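Local coordinates for protein malate synthase (Haloferax volcanii, PDB 5TAO) that catalyses the magnesium-dependent Claisen condensation of acetyl-CoA with glyoxylate, giving malate and free CoA in the glyoxylate cycle, at residues M85-D90 and P122-I127; D188-Y193 and P207-L212. All coordinates share one frame; numbering follows the deposited sequence.

Contact 1: M85-D90 and P122-I127; sequences MVWHRD and PEVGGI. With PB (lead (II) ion), chain G; GLV (glyoxylic acid), chain E; GLV (glyoxylic acid), chain D.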
# COMPACT_ATOMS: atom_id res chain seq x y z
N MET A 85 -17.79 -1.22 26.03
CA MET A 85 -17.06 -0.14 26.68
C MET A 85 -17.21 1.15 25.94
O MET A 85 -17.70 1.16 24.83
CB MET A 85 -15.58 -0.48 26.68
CG MET A 85 -15.23 -1.77 27.36
SD MET A 85 -15.32 -1.61 29.14
CE MET A 85 -16.98 -2.25 29.48
N VAL A 86 -16.83 2.28 26.55
CA VAL A 86 -16.81 3.51 25.81
C VAL A 86 -15.55 3.57 24.84
O VAL A 86 -14.51 2.94 25.10
CB VAL A 86 -16.80 4.77 26.71
CG1 VAL A 86 -18.13 4.90 27.42
CG2 VAL A 86 -15.60 4.79 27.69
N TRP A 87 -15.69 4.28 23.75
CA TRP A 87 -14.60 4.44 22.76
C TRP A 87 -15.00 5.54 21.83
O TRP A 87 -16.19 5.79 21.60
CB TRP A 87 -14.39 3.11 22.02
CG TRP A 87 -13.17 3.17 21.05
CD1 TRP A 87 -13.17 3.60 19.76
CD2 TRP A 87 -11.82 2.91 21.39
NE1 TRP A 87 -11.91 3.54 19.24
CE2 TRP A 87 -11.05 3.09 20.20
CE3 TRP A 87 -11.19 2.48 22.56
CZ2 TRP A 87 -9.68 2.92 20.16
CZ3 TRP A 87 -9.84 2.28 22.55
CH2 TRP A 87 -9.06 2.56 21.36
N HIS A 88 -14.06 6.30 21.31
CA HIS A 88 -14.41 7.14 20.17
C HIS A 88 -13.11 7.39 19.38
O HIS A 88 -12.08 7.77 19.96
CB HIS A 88 -15.10 8.44 20.57
CG HIS A 88 -15.92 9.03 19.47
ND1 HIS A 88 -15.36 9.53 18.31
CD2 HIS A 88 -17.26 9.21 19.34
CE1 HIS A 88 -16.30 10.01 17.52
NE2 HIS A 88 -17.47 9.81 18.11
N ARG A 89 -13.20 7.16 18.05
CA ARG A 89 -12.16 7.53 17.09
C ARG A 89 -11.57 8.96 17.15
O ARG A 89 -10.42 9.14 16.79
CB ARG A 89 -12.69 7.24 15.66
CG ARG A 89 -13.78 8.15 15.17
CD ARG A 89 -14.47 7.64 13.93
NE ARG A 89 -15.69 8.41 13.69
CZ ARG A 89 -16.89 8.18 14.23
NH1 ARG A 89 -17.11 7.18 15.13
NH2 ARG A 89 -17.87 8.98 13.93
N ASP A 90 -12.37 9.95 17.54
CA ASP A 90 -12.00 11.30 17.71
C ASP A 90 -11.83 11.83 19.18
O ASP A 90 -11.82 13.04 19.37
CB ASP A 90 -13.14 12.10 17.19
CG ASP A 90 -13.35 11.84 15.70
OD1 ASP A 90 -12.28 11.52 15.15
OD2 ASP A 90 -14.48 11.95 15.17
N PRO A 122 -17.37 0.56 20.43
CA PRO A 122 -18.17 1.36 19.53
C PRO A 122 -17.35 2.48 18.87
O PRO A 122 -16.26 2.74 19.29
CB PRO A 122 -19.17 2.03 20.49
CG PRO A 122 -18.34 2.24 21.71
CD PRO A 122 -17.46 1.04 21.81
N GLU A 123 -17.96 3.15 17.90
CA GLU A 123 -17.47 4.39 17.34
C GLU A 123 -16.06 4.30 16.74
O GLU A 123 -15.35 5.29 16.73
CB GLU A 123 -17.61 5.57 18.34
CG GLU A 123 -19.05 5.80 18.90
CD GLU A 123 -19.91 6.48 17.90
OE1 GLU A 123 -21.12 6.52 18.14
OE2 GLU A 123 -19.40 6.97 16.82
N VAL A 124 -15.66 3.13 16.30
CA VAL A 124 -14.38 2.96 15.73
C VAL A 124 -14.29 3.72 14.34
O VAL A 124 -15.27 4.08 13.74
CB VAL A 124 -13.98 1.52 15.57
CG1 VAL A 124 -13.85 0.85 16.93
CG2 VAL A 124 -14.92 0.72 14.64
N GLY A 125 -13.09 3.98 13.91
CA GLY A 125 -12.88 4.76 12.71
C GLY A 125 -12.18 3.92 11.64
O GLY A 125 -12.59 2.81 11.36
N GLY A 126 -11.14 4.48 11.04
CA GLY A 126 -10.30 3.75 10.09
C GLY A 126 -9.51 2.68 10.75
O GLY A 126 -9.49 2.59 11.98
N ILE A 127 -8.86 1.86 9.95
CA ILE A 127 -8.22 0.67 10.45
C ILE A 127 -7.15 1.01 11.48
O ILE A 127 -7.02 0.28 12.46
CB ILE A 127 -7.70 -0.23 9.32
CG1 ILE A 127 -7.33 -1.62 9.82
CG2 ILE A 127 -6.54 0.43 8.59
CD1 ILE A 127 -8.52 -2.43 10.30
PB PB G . -22.42 4.83 19.60
C1 GLV E . -22.02 8.92 20.46
O1 GLV E . -20.80 9.03 20.59
C2 GLV E . -22.71 7.60 20.52
O2 GLV E . -23.98 7.64 20.46
O3 GLV E . -22.12 6.49 20.60
C1 GLV D . -16.85 12.85 13.13
O1 GLV D . -17.14 14.03 12.92
C2 GLV D . -16.11 12.09 12.10
O2 GLV D . -16.01 10.89 12.19
O3 GLV D . -15.67 12.61 11.05
O HOH W 1 -20.54 7.85 14.87

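Contact 2: D188-Y193 and P207-L212; sequences DGEVDY and PAWPEL. With PB (lead (II) ion), chain G; GLV (glyoxylic acid), chain C; GLV (glyoxylic acid), chain E.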
# COMPACT_ATOMS: atom_id res chain seq x y z
N ASP A 188 -23.53 -3.45 12.88
CA ASP A 188 -23.94 -2.17 12.46
C ASP A 188 -24.61 -1.32 13.56
O ASP A 188 -25.32 -1.83 14.38
CB ASP A 188 -24.86 -2.26 11.26
CG ASP A 188 -24.13 -2.64 10.00
OD1 ASP A 188 -22.91 -2.36 9.95
OD2 ASP A 188 -24.75 -3.24 9.08
N GLY A 189 -24.33 -0.03 13.54
CA GLY A 189 -24.89 0.94 14.44
C GLY A 189 -25.58 2.03 13.67
O GLY A 189 -25.12 3.13 13.59
N GLU A 190 -26.74 1.72 13.15
CA GLU A 190 -27.43 2.63 12.28
C GLU A 190 -27.74 3.96 12.90
O GLU A 190 -27.75 4.99 12.19
CB GLU A 190 -28.71 2.01 11.73
CG GLU A 190 -28.53 1.08 10.55
CD GLU A 190 -28.36 -0.36 10.93
OE1 GLU A 190 -28.07 -0.68 12.05
OE2 GLU A 190 -28.46 -1.20 10.07
N VAL A 191 -28.01 3.97 14.21
CA VAL A 191 -28.32 5.22 14.87
C VAL A 191 -27.19 6.24 14.72
O VAL A 191 -27.42 7.34 14.20
CB VAL A 191 -28.62 5.07 16.38
CG1 VAL A 191 -29.14 6.39 16.89
CG2 VAL A 191 -29.66 3.96 16.63
N ASP A 192 -25.99 5.92 15.22
CA ASP A 192 -24.90 6.84 15.10
C ASP A 192 -24.36 6.99 13.64
O ASP A 192 -23.82 8.00 13.25
CB ASP A 192 -23.88 6.49 16.12
CG ASP A 192 -24.42 6.66 17.59
OD1 ASP A 192 -25.42 7.35 17.76
OD2 ASP A 192 -23.85 6.09 18.56
N TYR A 193 -24.48 5.95 12.83
CA TYR A 193 -24.00 5.99 11.49
C TYR A 193 -24.77 7.02 10.76
O TYR A 193 -24.23 7.79 10.02
CB TYR A 193 -24.26 4.62 10.87
CG TYR A 193 -23.83 4.53 9.41
CD1 TYR A 193 -22.51 4.28 9.08
CD2 TYR A 193 -24.80 4.65 8.37
CE1 TYR A 193 -22.11 4.14 7.73
CE2 TYR A 193 -24.42 4.58 7.05
CZ TYR A 193 -23.09 4.28 6.73
OH TYR A 193 -22.83 4.16 5.39
N PRO A 207 -32.90 5.80 8.20
CA PRO A 207 -32.82 5.14 6.92
C PRO A 207 -32.50 3.65 7.09
O PRO A 207 -31.95 3.21 8.10
CB PRO A 207 -31.64 5.85 6.20
CG PRO A 207 -31.35 7.08 7.03
CD PRO A 207 -31.82 6.78 8.41
N ALA A 208 -32.86 2.88 6.08
CA ALA A 208 -32.63 1.45 6.08
C ALA A 208 -31.15 1.03 5.83
O ALA A 208 -30.71 -0.05 6.27
CB ALA A 208 -33.57 0.83 5.06
N TRP A 209 -30.43 1.89 5.10
CA TRP A 209 -29.00 1.75 4.83
C TRP A 209 -28.68 0.34 4.34
O TRP A 209 -27.84 -0.33 4.92
CB TRP A 209 -28.23 2.02 6.08
CG TRP A 209 -28.26 3.39 6.58
CD1 TRP A 209 -28.66 3.80 7.79
CD2 TRP A 209 -27.73 4.54 5.92
NE1 TRP A 209 -28.44 5.13 7.96
CE2 TRP A 209 -27.82 5.62 6.83
CE3 TRP A 209 -27.14 4.76 4.66
CZ2 TRP A 209 -27.42 6.92 6.52
CZ3 TRP A 209 -26.70 6.05 4.36
CH2 TRP A 209 -26.84 7.10 5.28
N PRO A 210 -29.39 -0.13 3.32
CA PRO A 210 -29.08 -1.45 2.77
C PRO A 210 -27.66 -1.64 2.32
O PRO A 210 -27.12 -2.74 2.53
CB PRO A 210 -30.10 -1.62 1.61
CG PRO A 210 -30.44 -0.21 1.20
CD PRO A 210 -30.39 0.60 2.50
N GLU A 211 -26.99 -0.60 1.82
CA GLU A 211 -25.58 -0.82 1.44
C GLU A 211 -24.67 -1.04 2.60
O GLU A 211 -23.72 -1.80 2.51
CB GLU A 211 -24.99 0.31 0.68
CG GLU A 211 -25.82 0.77 -0.47
CD GLU A 211 -27.01 1.69 -0.10
OE1 GLU A 211 -27.39 2.03 1.17
OE2 GLU A 211 -27.55 2.02 -1.19
N LEU A 212 -24.94 -0.36 3.69
CA LEU A 212 -24.10 -0.56 4.83
C LEU A 212 -24.17 -2.00 5.20
O LEU A 212 -23.15 -2.61 5.63
CB LEU A 212 -24.55 0.38 5.97
CG LEU A 212 -23.92 0.07 7.33
CD1 LEU A 212 -22.44 0.33 7.18
CD2 LEU A 212 -24.54 0.96 8.44
PB PB G . -22.42 4.83 19.60
C1 GLV C . -26.20 2.50 17.82
O1 GLV C . -25.59 3.02 16.86
C2 GLV C . -25.75 2.56 19.25
O2 GLV C . -26.51 2.28 20.25
O3 GLV C . -24.59 2.96 19.47
C1 GLV E . -22.02 8.92 20.46
O1 GLV E . -20.80 9.03 20.59
C2 GLV E . -22.71 7.60 20.52
O2 GLV E . -23.98 7.64 20.46
O3 GLV E . -22.12 6.49 20.60

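Contact 1: M85-D90 and P122-I127
R89 and E123 form the charged centre of this contact. It joins two loops at the C-terminal ends of strands 80-81 and 118-121 of the TIM barrel, the rim where active sites of this fold lie.

The polar contacts gather round E123. R89 NH1 makes a salt bridge to E123 OE2 at 2.9 Å, nearly in the guanidinium plane and on the anti lone pair of the carboxylate. The backbone carbonyl of E123 is gripped twice. R89 N bonds to E123 O at 3.1 Å, and R89 NH1 bonds to the same oxygen at 3.0 Å from the other face of the carbonyl. With CG between the backbone N and the carbonyl carbon (chi1 71°) and the chain extended to NE, NH1 comes back to the oxygen that R89 N also uses. R89 NE also donates to O2 of a glyoxylic acid (chain D). A leucine here would probably leave E123 OE2 without its charged mate and strip that glyoxylic acid of its arginine N-H donors.

Ring contacts come next. E123 CB sits over one face of the H88 ring, offset toward the rim, 4.1 Å from its centroid, as a CH-pi contact. H88 CE1 lies over the centre of the R89 guanidinium. D90 N donates to H88 ND1 in the ring plane, a bond that is likely to restrain the ring's rotation.

The apolar contacts are fewer. W87 CB meets P122 CD, and W87 CD1 meets V124 CG1 at 4.0 Å. W87 and V124 also touch helix 127-143. The indole NE1 is hydrogen-bonded to D129.

The metal holds the other carboxylate oxygen. The lead ion is bound by E123, by D192 and by a second glyoxylic acid (chain E), with E123 OE1 at 2.6 Å from the lead.

Contact 2: D188-Y193 and P207-L212
Y193 sets its ring edge against the face of W209 in a T-shaped stack. The pair joins two parts of one TIM-barrel crossover: the short helix 190-197 after strand 183-188, and the start of helix 210-223.

The two ring planes stand 87° apart. Y193 CE2 points into the indole face, 3.5 Å from W209 CD2. P207 CB lies over the opposite face, toward its rim. At the pyrrole end of the indole, E190 CG lies 3.9 Å from W209 CD1, and W209 NE1 is hydrogen-bonded to T194.

The flat side of Y193 is used too. L212 CD2 stands almost squarely over the ring centre, 3.6 Å from the centroid, as a CH-pi contact. With chi1 at 178° the tyrosine ring turns an edge to W209 and a face to L212. The hydroxyl of Y193 is hydrogen-bonded to E163, and H214 of the second subunit packs on this tyrosine.

L212 CG lies against the flat of the D188 carboxylate, 3.7 Å from D188 OD1. That oxygen is hydrogen-bonded to T216.

D192, one residue before Y193, serves the active site. It is a magnesium and glyoxylate ligand of the enzyme. In this crystal it binds a lead ion, probably at or near the magnesium site, with D192 OD2 at 2.2 Å from the lead.

Contact 1 closes before contact 2 opens along the chain, and their centres lie about 16 Å apart. Both belong to the same parallel barrel. Contact 1 joins the loops after strands 80-81 and 118-121. Contact 2 follows strand 183-188, separated from 118-121 by strand 152-157, and packs helix 190-197 on helix 210-223. They meet at one lead ion, where E123 OE1 and D192 OD2 come within 2.8 Å of each other. The shared cation probably offsets the repulsion of these carboxylates. Loops from separate strands thus converge on one site, with the aromatic packing of contact 2 behind it.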